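Local coordinates for protein endo-beta-mannanase (Opitutaceae bacterium TAV5, PDB 7BOB) that probably removes mannose units from the chain ends of beta-1,4-linked mannans as a trimeric family 5 exo-beta-1,4-mannosidase of the termite hindgut, at residues 18-29 with 313-324. Sequence-based numbering, arbitrary orientation.
Sequences IPVGANYWPASC and GYLWWCFKDIPA
Ile18 lays its CG2 3.9 Å from CE2 at the edge of the Tyr314 ring, just where the first and last strands of the (beta/alpha)8 barrel, 20-23 and 311-316, meet in parallel and close it. Pro19, lacking an N-H, still accepts the bond from Tyr314 N. Gly21 N donates to Tyr314 O and its O accepts from Trp316 N; at its backbone angles a CB would press on the preceding carbonyl O, and Leu315 CD2 rests on the bare backbone, 3.6 Å from Gly21 N. On the outward face the small Ala22 methyl fits against Phe319 CB, which also meets the edge of the Tyr24 ring.

Asn23 turns into the barrel. Its N and ND2 both grip Trp316 O, N nearly along the C=O axis and ND2 from above the carbonyl plane at 2.9 Å. With CG beside the backbone N (chi1 -61°), the side chain crosses Trp317 at about a right angle, CB 3.3 Å from Trp317 CE3, while OD1 accepts from Arg58. A non-proline cis peptide joins Trp317 to Cys318, as after strand 8 in many family 5 glycosidases, consistent with a place at the substrate cleft. Beyond the strands, water 1 bridges Trp25 O and Lys320 N. Finally, compact Ala27 brings CB within 3.1 Å of Asp321 O.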
ATOM      1  N   ILE A  18      12.951  20.868  38.653  1.00 50.84           N
ATOM      2  CA  ILE A  18      12.287  19.776  37.965  1.00 53.22           C
ATOM      3  C   ILE A  18      10.886  20.261  37.610  1.00 50.16           C
ATOM      4  O   ILE A  18      10.033  20.393  38.500  1.00 47.65           O
ATOM      5  CB  ILE A  18      12.229  18.508  38.827  1.00 53.85           C
ATOM      6  CG1 ILE A  18      13.607  18.153  39.417  1.00 56.90           C
ATOM      7  CG2 ILE A  18      11.672  17.364  38.009  1.00 48.84           C
ATOM      8  CD1 ILE A  18      14.676  17.813  38.403  1.00 57.19           C
ATOM      9  N   PRO A  19      10.608  20.555  36.344  1.00 49.42           N
ATOM     10  CA  PRO A  19       9.237  20.917  35.967  1.00 47.88           C
ATOM     11  C   PRO A  19       8.290  19.786  36.336  1.00 47.75           C
ATOM     12  O   PRO A  19       8.547  18.620  36.031  1.00 50.61           O
ATOM     13  CB  PRO A  19       9.330  21.125  34.453  1.00 45.84           C
ATOM     14  CG  PRO A  19      10.761  21.512  34.216  1.00 48.20           C
ATOM     15  CD  PRO A  19      11.557  20.708  35.227  1.00 48.71           C
ATOM     16  N   VAL A  20       7.235  20.116  37.069  1.00 48.88           N
ATOM     17  CA  VAL A  20       6.151  19.175  37.336  1.00 46.85           C
ATOM     18  C   VAL A  20       4.843  19.949  37.236  1.00 51.50           C
ATOM     19  O   VAL A  20       4.766  21.112  37.651  1.00 50.10           O
ATOM     20  CB  VAL A  20       6.291  18.461  38.704  1.00 46.21           C
ATOM     21  CG1 VAL A  20       7.582  17.630  38.777  1.00 47.84           C
ATOM     22  CG2 VAL A  20       6.252  19.440  39.870  1.00 49.56           C
ATOM     23  N   GLY A  21       3.822  19.312  36.675  1.00 46.67           N
ATOM     24  CA  GLY A  21       2.558  20.002  36.443  1.00 47.92           C
ATOM     25  C   GLY A  21       1.758  19.285  35.366  1.00 48.22           C
ATOM     26  O   GLY A  21       1.905  18.076  35.172  1.00 45.23           O
ATOM     27  N   ALA A  22       0.926  20.067  34.669  1.00 44.50           N
ATOM     28  CA  ALA A  22      -0.082  19.533  33.762  1.00 43.54           C
ATOM     29  C   ALA A  22      -0.160  20.371  32.498  1.00 45.85           C
ATOM     30  O   ALA A  22       0.029  21.593  32.522  1.00 44.45           O
ATOM     31  CB  ALA A  22      -1.488  19.504  34.386  1.00 43.81           C
ATOM     32  N   ASN A  23      -0.459  19.695  31.391  1.00 45.34           N
ATOM     33  CA  ASN A  23      -0.980  20.376  30.217  1.00 42.14           C
ATOM     34  C   ASN A  23      -2.399  20.852  30.514  1.00 44.33           C
ATOM     35  O   ASN A  23      -3.161  20.161  31.201  1.00 43.71           O
ATOM     36  CB  ASN A  23      -0.961  19.431  29.012  1.00 38.62           C
ATOM     37  CG  ASN A  23       0.443  18.964  28.660  1.00 45.23           C
ATOM     38  OD1 ASN A  23       1.115  19.560  27.812  1.00 44.96           O
ATOM     39  ND2 ASN A  23       0.897  17.885  29.313  1.00 41.88           N
ATOM     40  N   TYR A  24      -2.776  22.025  29.976  1.00 43.36           N
ATOM     41  CA  TYR A  24      -3.993  22.689  30.443  1.00 46.09           C
ATOM     42  C   TYR A  24      -4.914  23.156  29.334  1.00 43.35           C
ATOM     43  O   TYR A  24      -4.486  23.879  28.428  1.00 45.81           O
ATOM     44  CB  TYR A  24      -3.680  23.914  31.306  1.00 40.87           C
ATOM     45  CG  TYR A  24      -4.939  24.576  31.801  1.00 41.48           C
ATOM     46  CD1 TYR A  24      -5.738  23.969  32.766  1.00 44.14           C
ATOM     47  CD2 TYR A  24      -5.343  25.799  31.296  1.00 42.97           C
ATOM     48  CE1 TYR A  24      -6.890  24.566  33.223  1.00 41.52           C
ATOM     49  CE2 TYR A  24      -6.493  26.409  31.744  1.00 44.07           C
ATOM     50  CZ  TYR A  24      -7.264  25.794  32.705  1.00 46.03           C
ATOM     51  OH  TYR A  24      -8.408  26.434  33.132  1.00 46.11           O
ATOM     52  N   TRP A  25      -6.197  22.801  29.467  1.00 47.29           N
ATOM     53  CA  TRP A  25      -7.352  23.478  28.865  1.00 42.91           C
ATOM     54  C   TRP A  25      -8.420  23.562  29.951  1.00 45.58           C
ATOM     55  O   TRP A  25      -8.564  22.624  30.740  1.00 46.07           O
ATOM     56  CB  TRP A  25      -7.951  22.749  27.653  1.00 43.64           C
ATOM     57  CG  TRP A  25      -7.126  22.716  26.413  1.00 43.00           C
ATOM     58  CD1 TRP A  25      -6.524  21.615  25.868  1.00 45.13           C
ATOM     59  CD2 TRP A  25      -6.852  23.803  25.525  1.00 44.31           C
ATOM     60  NE1 TRP A  25      -5.869  21.957  24.712  1.00 45.01           N
ATOM     61  CE2 TRP A  25      -6.054  23.293  24.474  1.00 43.66           C
ATOM     62  CE3 TRP A  25      -7.187  25.159  25.522  1.00 43.30           C
ATOM     63  CZ2 TRP A  25      -5.592  24.088  23.430  1.00 42.68           C
ATOM     64  CZ3 TRP A  25      -6.729  25.956  24.468  1.00 47.53           C
ATOM     65  CH2 TRP A  25      -5.942  25.415  23.440  1.00 46.85           C
ATOM     66  N   PRO A  26      -9.195  24.644  30.014  1.00 44.20           N
ATOM     67  CA  PRO A  26     -10.311  24.680  30.970  1.00 48.72           C
ATOM     68  C   PRO A  26     -11.316  23.571  30.697  1.00 48.77           C
ATOM     69  O   PRO A  26     -11.512  23.152  29.556  1.00 48.74           O
ATOM     70  CB  PRO A  26     -10.946  26.057  30.732  1.00 46.80           C
ATOM     71  CG  PRO A  26      -9.958  26.810  29.907  1.00 47.51           C
ATOM     72  CD  PRO A  26      -9.212  25.804  29.112  1.00 43.46           C
ATOM     73  N   ALA A  27     -11.968  23.105  31.768  1.00 48.31           N
ATOM     74  CA  ALA A  27     -13.011  22.091  31.630  1.00 46.69           C
ATOM     75  C   ALA A  27     -14.157  22.554  30.730  1.00 50.65           C
ATOM     76  O   ALA A  27     -14.692  21.765  29.936  1.00 46.81           O
ATOM     77  CB  ALA A  27     -13.575  21.731  32.997  1.00 45.51           C
ATOM     78  N   SER A  28     -14.585  23.812  30.879  1.00 44.64           N
ATOM     79  CA  SER A  28     -15.853  24.230  30.291  1.00 46.72           C
ATOM     80  C   SER A  28     -15.771  24.448  28.784  1.00 49.49           C
ATOM     81  O   SER A  28     -16.802  24.372  28.110  1.00 50.35           O
ATOM     82  CB  SER A  28     -16.348  25.510  30.954  1.00 46.75           C
ATOM     83  OG  SER A  28     -15.468  26.573  30.655  1.00 48.94           O
ATOM     84  N   CYS A  29     -14.580  24.696  28.240  1.00 47.82           N
ATOM     85  CA  CYS A  29     -14.461  25.059  26.833  1.00 45.81           C
ATOM     86  C   CYS A  29     -13.361  24.330  26.077  1.00 46.65           C
ATOM     87  O   CYS A  29     -13.221  24.567  24.874  1.00 44.21           O
ATOM     88  CB  CYS A  29     -14.218  26.578  26.717  1.00 45.93           C
ATOM     89  SG  CYS A  29     -12.808  27.164  27.737  1.00 47.77           S
ATOM     90  N   GLY A 313      11.717  16.228  33.783  1.00 50.18           N
ATOM     91  CA  GLY A 313      10.483  16.899  34.152  1.00 48.61           C
ATOM     92  C   GLY A 313       9.276  16.111  33.686  1.00 46.59           C
ATOM     93  O   GLY A 313       9.409  15.225  32.836  1.00 47.09           O
ATOM     94  N   TYR A 314       8.101  16.399  34.250  1.00 45.42           N
ATOM     95  CA  TYR A 314       6.940  15.518  34.131  1.00 48.29           C
ATOM     96  C   TYR A 314       5.683  16.368  34.087  1.00 49.42           C
ATOM     97  O   TYR A 314       5.373  17.062  35.062  1.00 48.98           O
ATOM     98  CB  TYR A 314       6.867  14.513  35.297  1.00 44.24           C
ATOM     99  CG  TYR A 314       8.193  13.847  35.576  1.00 47.89           C
ATOM    100  CD1 TYR A 314       8.502  12.583  35.052  1.00 42.26           C
ATOM    101  CD2 TYR A 314       9.149  14.492  36.355  1.00 47.49           C
ATOM    102  CE1 TYR A 314       9.729  11.997  35.301  1.00 45.74           C
ATOM    103  CE2 TYR A 314      10.365  13.925  36.597  1.00 49.43           C
ATOM    104  CZ  TYR A 314      10.660  12.681  36.076  1.00 51.40           C
ATOM    105  OH  TYR A 314      11.896  12.151  36.356  1.00 54.09           O
ATOM    106  N   LEU A 315       4.959  16.301  32.973  1.00 45.22           N
ATOM    107  CA  LEU A 315       3.733  17.067  32.776  1.00 46.89           C
ATOM    108  C   LEU A 315       2.614  16.120  32.373  1.00 46.91           C
ATOM    109  O   LEU A 315       2.701  15.450  31.338  1.00 44.68           O
ATOM    110  CB  LEU A 315       3.917  18.159  31.714  1.00 45.10           C
ATOM    111  CG  LEU A 315       5.042  19.166  31.972  1.00 47.37           C
ATOM    112  CD1 LEU A 315       5.124  20.158  30.830  1.00 49.87           C
ATOM    113  CD2 LEU A 315       4.804  19.876  33.291  1.00 47.29           C
ATOM    114  N   TRP A 316       1.572  16.073  33.187  1.00 44.66           N
ATOM    115  CA  TRP A 316       0.456  15.179  32.960  1.00 46.11           C
ATOM    116  C   TRP A 316      -0.465  15.706  31.856  1.00 44.86           C
ATOM    117  O   TRP A 316      -0.595  16.916  31.652  1.00 46.49           O
ATOM    118  CB  TRP A 316      -0.303  15.010  34.270  1.00 43.49           C
ATOM    119  CG  TRP A 316      -1.640  14.401  34.145  1.00 44.12           C
ATOM    120  CD1 TRP A 316      -2.821  15.045  33.916  1.00 44.72           C
ATOM    121  CD2 TRP A 316      -1.952  13.017  34.279  1.00 43.98           C
ATOM    122  NE1 TRP A 316      -3.852  14.144  33.903  1.00 43.04           N
ATOM    123  CE2 TRP A 316      -3.343  12.887  34.117  1.00 44.87           C
ATOM    124  CE3 TRP A 316      -1.190  11.874  34.536  1.00 44.17           C
ATOM    125  CZ2 TRP A 316      -3.991  11.651  34.174  1.00 43.41           C
ATOM    126  CZ3 TRP A 316      -1.834  10.648  34.602  1.00 45.18           C
ATOM    127  CH2 TRP A 316      -3.222  10.549  34.433  1.00 45.86           C
ATOM    128  N   TRP A 317      -1.109  14.777  31.138  1.00 43.41           N
ATOM    129  CA  TRP A 317      -2.175  15.100  30.187  1.00 45.68           C
ATOM    130  C   TRP A 317      -3.485  14.491  30.674  1.00 44.77           C
ATOM    131  O   TRP A 317      -3.589  13.271  30.772  1.00 48.57           O
ATOM    132  CB  TRP A 317      -1.888  14.580  28.760  1.00 44.75           C
ATOM    133  CG  TRP A 317      -2.912  15.194  27.853  1.00 44.70           C
ATOM    134  CD1 TRP A 317      -4.237  14.851  27.750  1.00 43.55           C
ATOM    135  CD2 TRP A 317      -2.731  16.349  27.026  1.00 46.39           C
ATOM    136  NE1 TRP A 317      -4.886  15.719  26.889  1.00 49.40           N
ATOM    137  CE2 TRP A 317      -3.984  16.643  26.429  1.00 47.27           C
ATOM    138  CE3 TRP A 317      -1.627  17.145  26.705  1.00 45.83           C
ATOM    139  CZ2 TRP A 317      -4.165  17.715  25.553  1.00 45.17           C
ATOM    140  CZ3 TRP A 317      -1.812  18.226  25.828  1.00 44.71           C
ATOM    141  CH2 TRP A 317      -3.069  18.495  25.272  1.00 44.92           C
ATOM    142  N   CYS A 318      -4.497  15.316  30.934  1.00 45.56           N
ATOM    143  CA  CYS A 318      -4.404  16.770  31.018  1.00 46.68           C
ATOM    144  C   CYS A 318      -5.057  17.166  32.370  1.00 46.74           C
ATOM    145  O   CYS A 318      -5.509  16.291  33.130  1.00 43.64           O
ATOM    146  CB  CYS A 318      -5.098  17.433  29.817  1.00 46.77           C
ATOM    147  SG  CYS A 318      -6.863  17.054  29.775  1.00 48.06           S
ATOM    148  N   PHE A 319      -5.112  18.461  32.689  1.00 45.69           N
ATOM    149  CA  PHE A 319      -5.393  18.834  34.073  1.00 43.79           C
ATOM    150  C   PHE A 319      -6.819  18.476  34.478  1.00 47.55           C
ATOM    151  O   PHE A 319      -7.034  17.872  35.533  1.00 46.46           O
ATOM    152  CB  PHE A 319      -5.137  20.319  34.298  1.00 46.80           C
ATOM    153  CG  PHE A 319      -5.238  20.733  35.754  1.00 44.77           C
ATOM    154  CD1 PHE A 319      -4.510  20.058  36.737  1.00 49.33           C
ATOM    155  CD2 PHE A 319      -6.075  21.764  36.140  1.00 47.92           C
ATOM    156  CE1 PHE A 319      -4.608  20.426  38.092  1.00 50.30           C
ATOM    157  CE2 PHE A 319      -6.182  22.156  37.479  1.00 48.89           C
ATOM    158  CZ  PHE A 319      -5.444  21.479  38.464  1.00 49.39           C
ATOM    159  N   LYS A 320      -7.803  18.845  33.657  1.00 46.24           N
ATOM    160  CA  LYS A 320      -9.220  18.717  33.976  1.00 47.38           C
ATOM    161  C   LYS A 320      -9.898  17.755  33.014  1.00 49.51           C
ATOM    162  O   LYS A 320      -9.466  17.598  31.867  1.00 47.90           O
ATOM    163  CB  LYS A 320      -9.950  20.067  33.870  1.00 48.97           C
ATOM    164  CG  LYS A 320      -9.571  21.098  34.951  1.00 53.97           C
ATOM    165  CD  LYS A 320     -10.052  20.664  36.323  1.00 53.02           C
ATOM    166  CE  LYS A 320     -11.463  21.153  36.611  1.00 58.30           C
ATOM    167  NZ  LYS A 320     -11.469  22.543  37.132  1.00 55.50           N
ATOM    168  N   ASP A 321     -10.980  17.132  33.479  1.00 47.33           N
ATOM    169  CA  ASP A 321     -11.947  16.583  32.541  1.00 47.32           C
ATOM    170  C   ASP A 321     -12.541  17.734  31.722  1.00 50.98           C
ATOM    171  O   ASP A 321     -12.662  18.869  32.202  1.00 53.23           O
ATOM    172  CB  ASP A 321     -13.055  15.817  33.271  1.00 46.11           C
ATOM    173  CG  ASP A 321     -12.552  14.531  33.958  1.00 55.36           C
ATOM    174  OD1 ASP A 321     -11.536  13.942  33.526  1.00 49.29           O
ATOM    175  OD2 ASP A 321     -13.182  14.122  34.960  1.00 60.69           O
ATOM    176  N   ILE A 322     -12.887  17.452  30.471  1.00 48.03           N
ATOM    177  CA  ILE A 322     -13.354  18.491  29.553  1.00 48.45           C
ATOM    178  C   ILE A 322     -14.696  18.049  28.983  1.00 49.55           C
ATOM    179  O   ILE A 322     -14.728  17.311  27.991  1.00 49.21           O
ATOM    180  CB  ILE A 322     -12.324  18.739  28.444  1.00 48.73           C
ATOM    181  CG1 ILE A 322     -10.988  19.175  29.056  1.00 45.87           C
ATOM    182  CG2 ILE A 322     -12.859  19.738  27.380  1.00 46.96           C
ATOM    183  CD1 ILE A 322      -9.848  19.168  28.073  1.00 45.76           C
ATOM    184  N   PRO A 323     -15.818  18.401  29.609  1.00 47.46           N
ATOM    185  CA  PRO A 323     -17.125  17.999  29.083  1.00 47.24           C
ATOM    186  C   PRO A 323     -17.666  18.911  27.991  1.00 53.81           C
ATOM    187  O   PRO A 323     -18.813  18.726  27.569  1.00 51.80           O
ATOM    188  CB  PRO A 323     -18.024  18.054  30.327  1.00 50.14           C
ATOM    189  CG  PRO A 323     -17.382  19.066  31.202  1.00 53.20           C
ATOM    190  CD  PRO A 323     -15.904  18.905  30.993  1.00 49.62           C
ATOM    191  N   ALA A 324     -16.872  19.881  27.540  1.00 49.49           N
ATOM    192  CA  ALA A 324     -17.250  20.762  26.449  1.00 50.15           C
ATOM    193  C   ALA A 324     -17.763  19.939  25.263  1.00 50.28           C
ATOM    194  O   ALA A 324     -17.002  19.138  24.695  1.00 48.04           O
ATOM    195  CB  ALA A 324     -16.059  21.616  26.025  1.00 46.52           C
TER
HETATM  196  O   HOH W   1      -7.282  20.300  31.172  1.00 44.65           O
HETATM  197  O   HOH W   2     -11.635  23.922  34.306  1.00 49.35           O